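Local coordinates for protein alpha-galactosidase (PDB 6LCJ) that probably hydrolyses alpha-galactosidic linkages as a thermostable, hexameric alpha-galactosidase related to the glycoside hydrolases of family 36, at residues P41-F46 with R97-R102; G9-F14 with F37-A42; S91-L96 with A103-A108. All coordinates share one frame; numbering follows the deposited sequence.

Contact 1. Residues P41-F46 with R97-R102; sequences PAKGFF and RGPDGR
Two side-chain torsions set the outline here. Arg97 carries CG anti to its backbone N (chi1 -164°), and a bend at chi3 turns the guanidinium away from 41-46; Lys43 has CG anti to the carbonyl carbon (chi1 -50°), with further bends at chi2 and chi4 that swing its amino end over to Pro99. There Lys43 NZ lies 3.6 Å from Pro99 CG, the two side chains crossing at about a right angle, so the lysine's nitrogen touches a ring carbon of the proline and forms no ionic pair across the contact.

The backbone supplies the polar links. Lys43 N donates to Arg97 O at 3.2 Å, nearly straight at 171° and close to the C=O axis. In return Arg97 N gives its hydrogen to Gly44 O at 3.0 Å, within the carbonyl plane but along a more bent line. Arg97 CB packs beside the Gly44 backbone, 3.8 Å from Gly44 O. Further out, Pro99 CD comes within 3.2 Å of Pro41 O, so the proline ring leans against a carbonyl. The polar end of Arg97 is engaged with Glu140 in a salt bridge and with Trp58 in a cation-pi contact.

Residues 97-102 hold their own shape: Gly101 N bonds to Gly98 O, Gly98 N to Arg102 O at 2.9 Å, and Arg102 NE meets Asp100 OD2 at 2.9 Å in the guanidinium plane as a salt bridge. A type I turn from Gly98 to Gly101, with Gly101 at positive phi, is the classic type I turn plus G1 bulge of a beta hairpin, here lying beside the start of strand 44-48, the neighbour of strand 93-97 in an antiparallel sheet.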
loop_
_atom_site.group_PDB
_atom_site.type_symbol
_atom_site.label_atom_id
_atom_site.label_comp_id
_atom_site.label_asym_id
_atom_site.label_seq_id
_atom_site.Cartn_x
_atom_site.Cartn_y
_atom_site.Cartn_z
ATOM N N PRO E 41 27.260 -14.679 -26.785
ATOM C CA PRO E 41 26.491 -14.578 -25.536
ATOM C C PRO E 41 27.417 -14.122 -24.417
ATOM O O PRO E 41 28.532 -14.635 -24.272
ATOM C CB PRO E 41 25.976 -16.006 -25.317
ATOM C CG PRO E 41 27.018 -16.880 -25.989
ATOM C CD PRO E 41 27.526 -16.078 -27.172
ATOM N N ALA E 42 26.965 -13.137 -23.642
ATOM C CA ALA E 42 27.821 -12.459 -22.676
ATOM C C ALA E 42 27.629 -13.049 -21.284
ATOM O O ALA E 42 26.494 -13.212 -20.825
ATOM C CB ALA E 42 27.535 -10.956 -22.668
ATOM N N LYS E 43 28.745 -13.354 -20.610
ATOM C CA LYS E 43 28.701 -13.897 -19.256
ATOM C C LYS E 43 29.110 -12.897 -18.180
ATOM O O LYS E 43 28.802 -13.115 -17.002
ATOM C CB LYS E 43 29.594 -15.137 -19.145
ATOM C CG LYS E 43 29.358 -16.186 -20.228
ATOM C CD LYS E 43 28.061 -16.974 -19.986
ATOM C CE LYS E 43 27.662 -17.786 -21.219
ATOM N NZ LYS E 43 28.783 -18.641 -21.734
ATOM N N GLY E 44 29.785 -11.817 -18.535
ATOM C CA GLY E 44 30.114 -10.792 -17.564
ATOM C C GLY E 44 29.984 -9.402 -18.147
ATOM O O GLY E 44 30.196 -9.175 -19.340
ATOM N N PHE E 45 29.623 -8.464 -17.276
ATOM C CA PHE E 45 29.617 -7.040 -17.582
ATOM C C PHE E 45 30.641 -6.354 -16.688
ATOM O O PHE E 45 30.665 -6.588 -15.471
ATOM C CB PHE E 45 28.222 -6.432 -17.379
ATOM C CG PHE E 45 28.195 -4.890 -17.377
ATOM C CD1 PHE E 45 28.658 -4.162 -18.467
ATOM C CD2 PHE E 45 27.680 -4.188 -16.289
ATOM C CE1 PHE E 45 28.615 -2.762 -18.471
ATOM C CE2 PHE E 45 27.630 -2.782 -16.290
ATOM C CZ PHE E 45 28.101 -2.074 -17.374
ATOM N N PHE E 46 31.500 -5.529 -17.284
ATOM C CA PHE E 46 32.441 -4.756 -16.486
ATOM C C PHE E 46 31.732 -3.514 -15.942
ATOM O O PHE E 46 31.369 -2.593 -16.695
ATOM C CB PHE E 46 33.677 -4.366 -17.283
ATOM C CG PHE E 46 34.638 -3.526 -16.491
ATOM C CD1 PHE E 46 35.271 -4.052 -15.381
ATOM C CD2 PHE E 46 34.878 -2.202 -16.828
ATOM C CE1 PHE E 46 36.149 -3.276 -14.629
ATOM C CE2 PHE E 46 35.759 -1.432 -16.093
ATOM C CZ PHE E 46 36.397 -1.970 -14.992
ATOM N N ARG E 97 31.958 -9.703 -21.653
ATOM C CA ARG E 97 32.950 -10.768 -21.646
ATOM C C ARG E 97 32.456 -11.967 -22.442
ATOM O O ARG E 97 31.429 -12.566 -22.098
ATOM C CB ARG E 97 33.266 -11.184 -20.215
ATOM C CG ARG E 97 34.527 -11.985 -20.094
ATOM C CD ARG E 97 34.701 -12.429 -18.675
ATOM N NE ARG E 97 35.813 -11.731 -18.056
ATOM C CZ ARG E 97 35.899 -11.489 -16.758
ATOM N NH1 ARG E 97 34.935 -11.907 -15.941
ATOM N NH2 ARG E 97 36.959 -10.847 -16.280
ATOM N N GLY E 98 33.199 -12.326 -23.487
ATOM C CA GLY E 98 32.941 -13.541 -24.223
ATOM C C GLY E 98 33.398 -14.749 -23.435
ATOM O O GLY E 98 34.315 -14.663 -22.608
ATOM N N PRO E 99 32.748 -15.901 -23.663
ATOM C CA PRO E 99 33.195 -17.158 -23.024
ATOM C C PRO E 99 34.702 -17.417 -23.077
ATOM O O PRO E 99 35.226 -18.133 -22.210
ATOM C CB PRO E 99 32.421 -18.224 -23.811
ATOM C CG PRO E 99 31.140 -17.538 -24.197
ATOM C CD PRO E 99 31.447 -16.057 -24.342
ATOM N N ASP E 100 35.415 -16.838 -24.047
ATOM C CA ASP E 100 36.831 -17.091 -24.273
ATOM C C ASP E 100 37.751 -16.151 -23.499
ATOM O O ASP E 100 38.966 -16.170 -23.730
ATOM C CB ASP E 100 37.133 -16.975 -25.761
ATOM C CG ASP E 100 36.507 -15.739 -26.377
ATOM O OD1 ASP E 100 35.352 -15.416 -26.010
ATOM O OD2 ASP E 100 37.173 -15.086 -27.218
ATOM N N GLY E 101 37.212 -15.329 -22.600
ATOM C CA GLY E 101 38.026 -14.354 -21.899
ATOM C C GLY E 101 38.410 -13.124 -22.700
ATOM O O GLY E 101 39.263 -12.345 -22.248
ATOM N N ARG E 102 37.832 -12.929 -23.879
ATOM C CA ARG E 102 38.009 -11.675 -24.587
ATOM C C ARG E 102 36.878 -10.719 -24.223
ATOM O O ARG E 102 35.761 -11.137 -23.896
ATOM C CB ARG E 102 38.082 -11.912 -26.094
ATOM C CG ARG E 102 39.311 -12.741 -26.475
ATOM C CD ARG E 102 39.684 -12.622 -27.941
ATOM N NE ARG E 102 38.657 -13.191 -28.806
ATOM C CZ ARG E 102 38.397 -12.746 -30.033
ATOM N NH1 ARG E 102 39.105 -11.729 -30.534
ATOM N NH2 ARG E 102 37.436 -13.315 -30.758
#

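Contact 2. Residues G9-F14 with F37-A42; sequences GGAEVF and FPPFPA
Phe37 N donates to Phe14 O at 2.9 Å, with an N-H...O angle of 167° and the donor lying nearly along the C=O axis. The same oxygen also meets the Phe37 side chain: with CG beside the backbone N and anti to the carbonyl carbon (chi1 -56°), the ring presents its edge, and CD2 comes to 3.4 Å from Phe14 O near the ring plane. One carbonyl is thus approached by an amide and by an aromatic edge of a single residue.

The second centre of contact is Pro39, whose CB is directed toward 9-14. This Pro39 CB lies 3.1 Å from Glu12 O, while CG touches two methyls, Ala11 CB at 3.9 Å and Val13 CG2 at 3.9 Å, the valine crossing the ring obliquely. Val13 holds CG1 anti to its N (chi1 -177°), which sends this branch to within 3.6 Å of Phe37 O and leaves CG2 for the proline.

In the next shell, Val13 is backbone-bonded to Leu6 of the adjoining strand, and Glu12 turns its carboxylate to Arg5 in a salt bridge. Pro38 instead seats CB over the centre of the Phe40 ring, 3.8 Å above its plane, a contact internal to the loop. Arg249 of the second subunit makes a cation-pi contact with Phe14, and Arg255 of that subunit packs on Phe37.

A single straight amide bond at one end and apolar contacts of a proline at the other imply that past Phe37 the pairing with strand 12-17 gives way to side-chain packing: Pro39, whose CB instead meets Glu12 O, has no N-H to continue it.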
loop_
_atom_site.group_PDB
_atom_site.type_symbol
_atom_site.label_atom_id
_atom_site.label_comp_id
_atom_site.label_asym_id
_atom_site.label_seq_id
_atom_site.Cartn_x
_atom_site.Cartn_y
_atom_site.Cartn_z
ATOM N N GLY E 9 37.373 -7.939 -33.745
ATOM C CA GLY E 9 38.427 -8.757 -33.172
ATOM C C GLY E 9 38.490 -10.109 -33.840
ATOM O O GLY E 9 38.555 -11.149 -33.175
ATOM N N GLY E 10 38.472 -10.102 -35.170
ATOM C CA GLY E 10 38.153 -11.315 -35.878
ATOM C C GLY E 10 36.695 -11.684 -35.811
ATOM O O GLY E 10 36.338 -12.812 -36.158
ATOM N N ALA E 11 35.841 -10.764 -35.365
ATOM C CA ALA E 11 34.412 -11.001 -35.233
ATOM C C ALA E 11 33.642 -9.895 -35.937
ATOM O O ALA E 11 34.146 -8.788 -36.141
ATOM C CB ALA E 11 33.984 -11.078 -33.759
ATOM N N GLU E 12 32.406 -10.218 -36.303
ATOM C CA GLU E 12 31.476 -9.274 -36.913
ATOM C C GLU E 12 30.623 -8.636 -35.819
ATOM O O GLU E 12 29.875 -9.333 -35.125
ATOM C CB GLU E 12 30.597 -10.003 -37.927
ATOM C CG GLU E 12 29.645 -9.129 -38.709
ATOM C CD GLU E 12 28.758 -9.946 -39.632
ATOM O OE1 GLU E 12 28.344 -11.062 -39.232
ATOM O OE2 GLU E 12 28.481 -9.473 -40.757
ATOM N N VAL E 13 30.732 -7.320 -35.656
ATOM C CA VAL E 13 30.063 -6.620 -34.565
ATOM C C VAL E 13 29.072 -5.629 -35.156
ATOM O O VAL E 13 29.414 -4.861 -36.063
ATOM C CB VAL E 13 31.070 -5.915 -33.639
ATOM C CG1 VAL E 13 30.348 -5.254 -32.482
ATOM C CG2 VAL E 13 32.114 -6.917 -33.133
ATOM N N PHE E 14 27.847 -5.655 -34.654
ATOM C CA PHE E 14 26.809 -4.747 -35.104
ATOM C C PHE E 14 26.669 -3.618 -34.095
ATOM O O PHE E 14 26.809 -3.833 -32.886
ATOM C CB PHE E 14 25.481 -5.487 -35.284
ATOM C CG PHE E 14 25.532 -6.544 -36.347
ATOM C CD1 PHE E 14 25.562 -6.193 -37.687
ATOM C CD2 PHE E 14 25.592 -7.889 -36.008
ATOM C CE1 PHE E 14 25.635 -7.165 -38.667
ATOM C CE2 PHE E 14 25.665 -8.863 -36.982
ATOM C CZ PHE E 14 25.679 -8.497 -38.314
ATOM N N PHE E 37 26.351 -4.380 -30.085
ATOM C CA PHE E 37 25.799 -5.691 -29.766
ATOM C C PHE E 37 26.895 -6.732 -29.829
ATOM O O PHE E 37 27.611 -6.807 -30.834
ATOM C CB PHE E 37 24.659 -6.065 -30.715
ATOM C CG PHE E 37 23.555 -5.054 -30.742
ATOM C CD1 PHE E 37 22.440 -5.205 -29.935
ATOM C CD2 PHE E 37 23.651 -3.933 -31.549
ATOM C CE1 PHE E 37 21.440 -4.254 -29.943
ATOM C CE2 PHE E 37 22.661 -2.974 -31.560
ATOM C CZ PHE E 37 21.550 -3.133 -30.761
ATOM N N PRO E 38 27.077 -7.521 -28.775
ATOM C CA PRO E 38 28.108 -8.534 -28.782
ATOM C C PRO E 38 27.808 -9.598 -29.820
ATOM O O PRO E 38 26.648 -9.990 -30.023
ATOM C CB PRO E 38 28.053 -9.112 -27.361
ATOM C CG PRO E 38 26.678 -8.822 -26.898
ATOM C CD PRO E 38 26.324 -7.506 -27.511
ATOM N N PRO E 39 28.823 -10.068 -30.502
ATOM C CA PRO E 39 28.648 -11.208 -31.403
ATOM C C PRO E 39 28.829 -12.526 -30.670
ATOM O O PRO E 39 29.250 -13.521 -31.263
ATOM C CB PRO E 39 29.743 -10.978 -32.444
ATOM C CG PRO E 39 30.849 -10.325 -31.648
ATOM C CD PRO E 39 30.189 -9.515 -30.556
ATOM N N PHE E 40 28.531 -12.535 -29.373
ATOM C CA PHE E 40 28.688 -13.697 -28.512
ATOM C C PHE E 40 27.677 -13.568 -27.391
ATOM O O PHE E 40 27.250 -12.450 -27.073
ATOM C CB PHE E 40 30.111 -13.808 -27.928
ATOM C CG PHE E 40 30.610 -12.553 -27.240
ATOM C CD1 PHE E 40 30.227 -12.251 -25.936
ATOM C CD2 PHE E 40 31.484 -11.687 -27.892
ATOM C CE1 PHE E 40 30.689 -11.098 -25.299
ATOM C CE2 PHE E 40 31.948 -10.530 -27.263
ATOM C CZ PHE E 40 31.550 -10.238 -25.965
ATOM N N PRO E 41 27.260 -14.679 -26.785
ATOM C CA PRO E 41 26.491 -14.578 -25.536
ATOM C C PRO E 41 27.417 -14.122 -24.417
ATOM O O PRO E 41 28.532 -14.635 -24.272
ATOM C CB PRO E 41 25.976 -16.006 -25.317
ATOM C CG PRO E 41 27.018 -16.880 -25.989
ATOM C CD PRO E 41 27.526 -16.078 -27.172
ATOM N N ALA E 42 26.965 -13.137 -23.642
ATOM C CA ALA E 42 27.821 -12.459 -22.676
ATOM C C ALA E 42 27.629 -13.049 -21.284
ATOM O O ALA E 42 26.494 -13.212 -20.825
ATOM C CB ALA E 42 27.535 -10.956 -22.668
#

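Contact 3. Residues S91-L96 with A103-A108; sequences SGVGAL and ALLLGA
Five backbone hydrogen bonds join residues 91-96 and 103-108; strands 93-96 and 103-108 run antiparallel with 160° between their directions. Two pairs are reciprocal: Gly94 with Leu106, and Leu96 with Leu104, where Leu104 N reaches Leu96 O at 2.7 Å. The fifth, Ala108 N to Gly92 O at 2.7 Å, is nearly straight at 175°. Most donors keep to the carbonyl plane or lie close to the C=O axis, but Leu106 N approaches Gly94 O from above that plane, 26° out of it.

CA-H...O contacts fill the non-hydrogen-bonded positions. Ala95 CA stands 3.0 Å from Leu104 O and Val93 CA 3.4 Å from Leu106 O, so each of these oxygens receives both an amide and a CA hydrogen.

Apolar contacts gather on the face bearing Val93, Ala95 and Leu105. Val93 puts CG1 in the crowded position between N and the carbonyl carbon, which leaves CG2 anti to N; this methyl rests 3.9 Å from Leu105 CG and 3.9 Å from Gly107 CA, where a side chain on the glycine would be tight. Ala95 CB lies beside Leu105 CB at 4.4 Å. Leu105 also packs on Val143, Phe144 and Tyr147 of helix 140-149, and an alanine here removes the branch that meets Val93 and would probably loosen the packing against that helix. The opposite face, with Leu96, Leu104 and Leu106, takes in Leu122 of the other sheet and the loop residues Pro38 and Phe40.

All eleven touching residues are buried; the five bonds satisfy many of their backbone polar atoms while each face offers hydrocarbon: this hairpin is a core layer, sandwiched between helix 140-149 and the second sheet.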
loop_
_atom_site.group_PDB
_atom_site.type_symbol
_atom_site.label_atom_id
_atom_site.label_comp_id
_atom_site.label_asym_id
_atom_site.label_seq_id
_atom_site.Cartn_x
_atom_site.Cartn_y
_atom_site.Cartn_z
ATOM N N SER E 91 30.109 3.869 -15.095
ATOM C CA SER E 91 30.558 5.212 -15.436
ATOM C C SER E 91 31.658 5.176 -16.489
ATOM O O SER E 91 32.680 4.501 -16.311
ATOM C CB SER E 91 31.065 5.958 -14.205
ATOM O OG SER E 91 31.858 7.063 -14.620
ATOM N N GLY E 92 31.449 5.921 -17.575
ATOM C CA GLY E 92 32.491 6.192 -18.544
ATOM C C GLY E 92 32.837 5.039 -19.460
ATOM O O GLY E 92 32.925 5.234 -20.676
ATOM N N VAL E 93 33.035 3.835 -18.910
ATOM C CA VAL E 93 33.435 2.680 -19.707
ATOM C C VAL E 93 32.691 1.434 -19.227
ATOM O O VAL E 93 32.357 1.291 -18.049
ATOM C CB VAL E 93 34.968 2.457 -19.663
ATOM C CG1 VAL E 93 35.440 2.348 -18.227
ATOM C CG2 VAL E 93 35.386 1.201 -20.472
ATOM N N GLY E 94 32.419 0.533 -20.170
ATOM C CA GLY E 94 31.855 -0.757 -19.849
ATOM C C GLY E 94 32.446 -1.805 -20.767
ATOM O O GLY E 94 33.125 -1.488 -21.752
ATOM N N ALA E 95 32.198 -3.062 -20.421
ATOM C CA ALA E 95 32.691 -4.137 -21.263
ATOM C C ALA E 95 31.861 -5.384 -21.028
ATOM O O ALA E 95 31.327 -5.600 -19.936
ATOM C CB ALA E 95 34.179 -4.426 -21.016
ATOM N N LEU E 96 31.748 -6.186 -22.078
ATOM C CA LEU E 96 31.099 -7.486 -22.031
ATOM C C LEU E 96 32.145 -8.560 -22.288
ATOM O O LEU E 96 33.101 -8.355 -23.042
ATOM C CB LEU E 96 29.960 -7.577 -23.059
ATOM C CG LEU E 96 28.732 -6.698 -22.779
ATOM C CD1 LEU E 96 27.716 -6.761 -23.911
ATOM C CD2 LEU E 96 28.078 -7.086 -21.452
ATOM N N ALA E 103 37.188 -9.426 -24.248
ATOM C CA ALA E 103 36.259 -8.397 -23.803
ATOM C C ALA E 103 35.861 -7.483 -24.957
ATOM O O ALA E 103 36.698 -7.087 -25.772
ATOM C CB ALA E 103 36.867 -7.571 -22.673
ATOM N N LEU E 104 34.575 -7.167 -25.030
ATOM C CA LEU E 104 34.083 -6.103 -25.895
ATOM C C LEU E 104 33.983 -4.846 -25.037
ATOM O O LEU E 104 33.175 -4.795 -24.105
ATOM C CB LEU E 104 32.734 -6.477 -26.510
ATOM C CG LEU E 104 32.105 -5.437 -27.435
ATOM C CD1 LEU E 104 32.854 -5.393 -28.754
ATOM C CD2 LEU E 104 30.640 -5.749 -27.646
ATOM N N LEU E 105 34.799 -3.846 -25.345
ATOM C CA LEU E 105 34.918 -2.636 -24.543
ATOM C C LEU E 105 34.305 -1.451 -25.269
ATOM O O LEU E 105 34.579 -1.232 -26.452
ATOM C CB LEU E 105 36.384 -2.329 -24.219
ATOM C CG LEU E 105 36.712 -1.133 -23.324
ATOM C CD1 LEU E 105 37.971 -1.389 -22.500
ATOM C CD2 LEU E 105 36.861 0.165 -24.137
ATOM N N LEU E 106 33.502 -0.678 -24.543
ATOM C CA LEU E 106 32.955 0.591 -25.005
ATOM C C LEU E 106 33.296 1.643 -23.959
ATOM O O LEU E 106 32.795 1.579 -22.832
ATOM C CB LEU E 106 31.443 0.492 -25.208
ATOM C CG LEU E 106 30.764 1.806 -25.585
ATOM C CD1 LEU E 106 31.020 2.112 -27.069
ATOM C CD2 LEU E 106 29.270 1.790 -25.242
ATOM N N GLY E 107 34.128 2.617 -24.329
ATOM C CA GLY E 107 34.568 3.632 -23.389
ATOM C C GLY E 107 34.482 5.063 -23.887
ATOM O O GLY E 107 34.903 5.371 -25.001
ATOM N N ALA E 108 33.951 5.956 -23.059
ATOM C CA ALA E 108 33.848 7.357 -23.440
ATOM C C ALA E 108 35.219 8.022 -23.533
ATOM O O ALA E 108 36.111 7.782 -22.713
ATOM C CB ALA E 108 32.991 8.109 -22.434
#

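Contact 3 is the hairpin whose connecting turn supplies one side of contact 1; their centres are about 12 Å apart, and Phe46 N bonds to Ala95 O at 2.7 Å, so strand 44-48 borders strand 93-97. Contacts 1 and 2, about 10 Å apart between centres, share Pro41 and Ala42, and Arg102 NH1 probably bonds to Gly9 O at 2.8 Å. Contact 2 meets contact 3, about 14 Å away, through Pro38 and Phe40 on Leu96 and Leu104, joining the two antiparallel sheets. All three lie on the same side of the chain's centre, with contact 3 nearest to it, in a beta-rich region that precedes the parallel-stranded barrel in sequence.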